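Local coordinates for Afp2 (Serratia entomophila, PDB 6RBN), which forms part of the helical sheath around the tube of the anti-feeding prophage, a contractile injection system, at residues F212-M224 / V234-N246. Residues are numbered along the deposited sequence; the frame is centred on the assembly and turned at random.
Sequences FQGKYNQGKALNM and VVWGARTLEDSDN
N223 grips the backbone of R239 with both ends of its side-chain amide. ND2 of N223 donates to O of R239 at 2.5 Å, the acceptor lying close to the amide plane, while OD1 of N223 accepts N of R239 at 3.1 Å. With CG beside the backbone N (chi1 -73°), the amide of N223 reaches across to R239 and passes close to the G237 backbone. One step along, the backbone of W236 gives its N-H to O of M224 (2.6 Å), continuing the pairing of the short antiparallel strands 225-226 and 234-235. The extended side chain of Q213, from helix 210-216, lays its amide at the indole edge of W236, the two planes 73° apart, and NE2 makes a weak bond to W236 O. Farther along, the A221 methyl packs on CB of R239 at 3.7 Å, and at the far end CD2 of L241 lies against O of K220, inside the type II' turn from Q218 to A221. The extended R239 chain crosses N217 at about a right angle, with N217 O over one face of its guanidinium; D243 OD1, which R239 shares with R248, meets NH1 in the guanidinium plane (2.9 Å), and E342 pairs with NE. N217 ND2 bonds T6 O of a neighbouring Afp2 subunit. The N223 side-chain amide thus satisfies both the N-H and the C=O of R239 and so joins two loops of the subtilisin-like sheath domain, while D243 and E342 probably offset the charge of R239 and its neighbour R248 beside an intersubunit contact.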
# COMPACT_ATOMS: atom_id res chain seq x y z
N PHE C 212 -21.13 107.79 3.73
CA PHE C 212 -20.76 107.79 2.31
C PHE C 212 -20.67 106.37 1.77
O PHE C 212 -21.12 106.10 0.66
CB PHE C 212 -19.44 108.52 2.12
CG PHE C 212 -18.98 108.57 0.69
CD1 PHE C 212 -19.59 109.41 -0.22
CD2 PHE C 212 -17.94 107.77 0.26
CE1 PHE C 212 -19.17 109.45 -1.53
CE2 PHE C 212 -17.52 107.80 -1.05
CZ PHE C 212 -18.13 108.65 -1.94
N GLN C 213 -20.07 105.46 2.54
CA GLN C 213 -19.91 104.08 2.10
C GLN C 213 -21.23 103.32 2.07
O GLN C 213 -21.38 102.37 1.29
CB GLN C 213 -18.89 103.38 3.00
CG GLN C 213 -18.50 101.97 2.59
CD GLN C 213 -17.38 101.41 3.43
OE1 GLN C 213 -16.90 102.07 4.35
NE2 GLN C 213 -16.95 100.20 3.12
N GLY C 214 -22.21 103.75 2.86
CA GLY C 214 -23.50 103.08 2.91
C GLY C 214 -24.30 103.15 1.63
O GLY C 214 -25.15 102.29 1.39
N LYS C 215 -24.04 104.15 0.78
CA LYS C 215 -24.68 104.20 -0.52
C LYS C 215 -24.04 103.24 -1.51
O LYS C 215 -24.70 102.79 -2.45
CB LYS C 215 -24.64 105.62 -1.09
CG LYS C 215 -25.45 106.63 -0.31
CD LYS C 215 -25.47 107.98 -1.03
CE LYS C 215 -24.42 108.94 -0.48
NZ LYS C 215 -23.04 108.60 -0.95
N TYR C 216 -22.76 102.92 -1.31
CA TYR C 216 -22.00 102.15 -2.29
C TYR C 216 -21.81 100.70 -1.89
O TYR C 216 -21.23 99.94 -2.68
CB TYR C 216 -20.63 102.78 -2.51
CG TYR C 216 -20.71 104.12 -3.19
CD1 TYR C 216 -20.88 104.21 -4.56
CD2 TYR C 216 -20.63 105.29 -2.45
CE1 TYR C 216 -20.94 105.43 -5.18
CE2 TYR C 216 -20.71 106.51 -3.06
CZ TYR C 216 -20.86 106.58 -4.42
OH TYR C 216 -20.94 107.80 -5.04
N ASN C 217 -22.25 100.28 -0.71
CA ASN C 217 -22.01 98.92 -0.28
C ASN C 217 -22.92 97.91 -0.98
O ASN C 217 -22.64 96.71 -0.94
CB ASN C 217 -22.19 98.82 1.23
CG ASN C 217 -21.49 97.63 1.83
OD1 ASN C 217 -20.70 96.97 1.18
ND2 ASN C 217 -21.81 97.34 3.08
N GLN C 218 -23.99 98.37 -1.61
CA GLN C 218 -24.88 97.52 -2.39
C GLN C 218 -24.50 97.60 -3.86
O GLN C 218 -23.84 98.54 -4.30
CB GLN C 218 -26.34 97.92 -2.17
CG GLN C 218 -26.69 99.36 -2.55
CD GLN C 218 -27.15 99.53 -3.99
OE1 GLN C 218 -27.75 98.62 -4.57
NE2 GLN C 218 -26.87 100.69 -4.57
N GLY C 219 -24.94 96.61 -4.62
CA GLY C 219 -24.77 96.68 -6.06
C GLY C 219 -23.36 96.35 -6.49
O GLY C 219 -22.95 95.19 -6.50
N LYS C 220 -22.59 97.38 -6.85
CA LYS C 220 -21.31 97.13 -7.49
C LYS C 220 -20.14 97.52 -6.59
O LYS C 220 -18.99 97.53 -7.04
CB LYS C 220 -21.24 97.84 -8.83
CG LYS C 220 -22.19 97.22 -9.84
CD LYS C 220 -22.18 97.94 -11.17
CE LYS C 220 -20.90 97.65 -11.94
NZ LYS C 220 -20.94 98.25 -13.30
N ALA C 221 -20.41 97.88 -5.33
CA ALA C 221 -19.47 97.70 -4.22
C ALA C 221 -18.11 98.39 -4.32
O ALA C 221 -17.12 97.73 -4.64
CB ALA C 221 -19.23 96.20 -4.02
N LEU C 222 -18.05 99.72 -4.12
CA LEU C 222 -16.78 100.45 -4.18
C LEU C 222 -15.66 99.98 -3.26
O LEU C 222 -14.51 100.21 -3.62
CB LEU C 222 -16.97 101.95 -3.91
CG LEU C 222 -17.26 102.88 -5.07
CD1 LEU C 222 -17.36 104.30 -4.58
CD2 LEU C 222 -16.12 102.78 -6.03
N ASN C 223 -15.95 99.36 -2.10
CA ASN C 223 -14.94 98.76 -1.21
C ASN C 223 -13.90 99.78 -0.72
O ASN C 223 -12.74 99.74 -1.13
CB ASN C 223 -14.25 97.56 -1.86
CG ASN C 223 -15.14 96.35 -1.92
OD1 ASN C 223 -15.86 96.04 -0.98
ND2 ASN C 223 -15.08 95.64 -3.04
N MET C 224 -14.34 100.71 0.13
CA MET C 224 -13.54 101.78 0.71
C MET C 224 -12.21 101.39 1.33
O MET C 224 -12.02 100.26 1.79
CB MET C 224 -14.36 102.48 1.78
CG MET C 224 -15.24 103.60 1.29
SD MET C 224 -16.36 103.21 -0.04
CE MET C 224 -15.62 104.21 -1.30
N VAL C 234 -6.59 100.29 6.86
CA VAL C 234 -6.99 99.00 6.29
C VAL C 234 -7.91 99.25 5.10
O VAL C 234 -8.37 100.37 4.90
CB VAL C 234 -7.69 98.14 7.35
CG1 VAL C 234 -6.78 97.89 8.52
CG2 VAL C 234 -8.97 98.81 7.81
N VAL C 235 -8.16 98.23 4.29
CA VAL C 235 -9.25 98.33 3.33
C VAL C 235 -10.54 97.91 4.03
O VAL C 235 -10.53 97.08 4.95
CB VAL C 235 -8.98 97.52 2.05
CG1 VAL C 235 -7.70 97.98 1.39
CG2 VAL C 235 -8.91 96.05 2.33
N TRP C 236 -11.66 98.51 3.65
CA TRP C 236 -12.89 98.36 4.42
C TRP C 236 -14.01 97.98 3.47
O TRP C 236 -14.62 98.84 2.83
CB TRP C 236 -13.19 99.65 5.18
CG TRP C 236 -14.23 99.50 6.24
CD1 TRP C 236 -15.52 99.94 6.19
CD2 TRP C 236 -14.07 98.88 7.51
NE1 TRP C 236 -16.17 99.63 7.35
CE2 TRP C 236 -15.30 98.97 8.18
CE3 TRP C 236 -12.99 98.25 8.15
CZ2 TRP C 236 -15.48 98.46 9.46
CZ3 TRP C 236 -13.19 97.75 9.42
CH2 TRP C 236 -14.42 97.86 10.06
N GLY C 237 -14.27 96.69 3.37
CA GLY C 237 -15.25 96.16 2.44
C GLY C 237 -14.64 94.95 1.75
O GLY C 237 -13.44 94.90 1.48
N ALA C 238 -15.49 93.96 1.47
CA ALA C 238 -14.98 92.73 0.88
C ALA C 238 -15.90 92.17 -0.19
O ALA C 238 -15.92 90.95 -0.39
CB ALA C 238 -14.76 91.66 1.96
N ARG C 239 -16.65 93.00 -0.90
CA ARG C 239 -17.63 92.56 -1.87
C ARG C 239 -17.10 92.67 -3.30
O ARG C 239 -16.15 93.41 -3.58
CB ARG C 239 -18.92 93.37 -1.72
CG ARG C 239 -19.76 93.01 -0.53
CD ARG C 239 -20.81 94.07 -0.31
NE ARG C 239 -21.67 93.79 0.84
CZ ARG C 239 -22.93 93.38 0.74
NH1 ARG C 239 -23.50 93.26 -0.44
NH2 ARG C 239 -23.63 93.13 1.84
N THR C 240 -17.73 91.93 -4.21
CA THR C 240 -17.38 91.91 -5.62
C THR C 240 -18.35 92.78 -6.41
O THR C 240 -19.23 93.44 -5.86
CB THR C 240 -17.38 90.48 -6.17
OG1 THR C 240 -18.69 89.90 -6.02
CG2 THR C 240 -16.38 89.61 -5.45
N LEU C 241 -18.19 92.76 -7.74
CA LEU C 241 -19.04 93.53 -8.63
C LEU C 241 -20.39 92.88 -8.89
O LEU C 241 -21.26 93.52 -9.49
CB LEU C 241 -18.32 93.76 -9.96
CG LEU C 241 -17.15 94.74 -9.91
CD1 LEU C 241 -16.34 94.68 -11.18
CD2 LEU C 241 -17.71 96.12 -9.73
N GLU C 242 -20.60 91.64 -8.46
CA GLU C 242 -21.89 90.98 -8.58
C GLU C 242 -22.48 90.77 -7.19
O GLU C 242 -21.87 90.12 -6.35
CB GLU C 242 -21.78 89.64 -9.30
CG GLU C 242 -23.11 88.93 -9.42
CD GLU C 242 -23.04 87.63 -10.18
OE1 GLU C 242 -21.94 87.28 -10.65
OE2 GLU C 242 -24.07 86.95 -10.31
N ASP C 243 -23.67 91.33 -6.96
CA ASP C 243 -24.35 91.19 -5.68
C ASP C 243 -25.39 90.08 -5.77
O ASP C 243 -26.60 90.32 -5.87
CB ASP C 243 -24.96 92.52 -5.26
CG ASP C 243 -25.53 92.48 -3.86
OD1 ASP C 243 -24.73 92.50 -2.90
OD2 ASP C 243 -26.76 92.43 -3.72
N SER C 244 -24.90 88.85 -5.74
CA SER C 244 -25.75 87.67 -5.72
C SER C 244 -25.51 86.91 -4.43
O SER C 244 -24.56 87.19 -3.69
CB SER C 244 -25.47 86.76 -6.92
OG SER C 244 -24.15 86.25 -6.87
N ASP C 245 -26.37 85.93 -4.15
CA ASP C 245 -26.19 85.10 -2.96
C ASP C 245 -25.02 84.14 -3.10
O ASP C 245 -24.51 83.66 -2.09
CB ASP C 245 -27.46 84.32 -2.65
CG ASP C 245 -28.57 85.20 -2.11
OD1 ASP C 245 -28.25 86.21 -1.45
OD2 ASP C 245 -29.75 84.88 -2.35
N ASN C 246 -24.59 83.85 -4.33
CA ASN C 246 -23.44 82.99 -4.55
C ASN C 246 -22.13 83.77 -4.57
O ASN C 246 -21.20 83.43 -3.84
CB ASN C 246 -23.60 82.22 -5.86
CG ASN C 246 -24.59 81.09 -5.76
OD1 ASN C 246 -24.63 80.37 -4.76
ND2 ASN C 246 -25.38 80.90 -6.80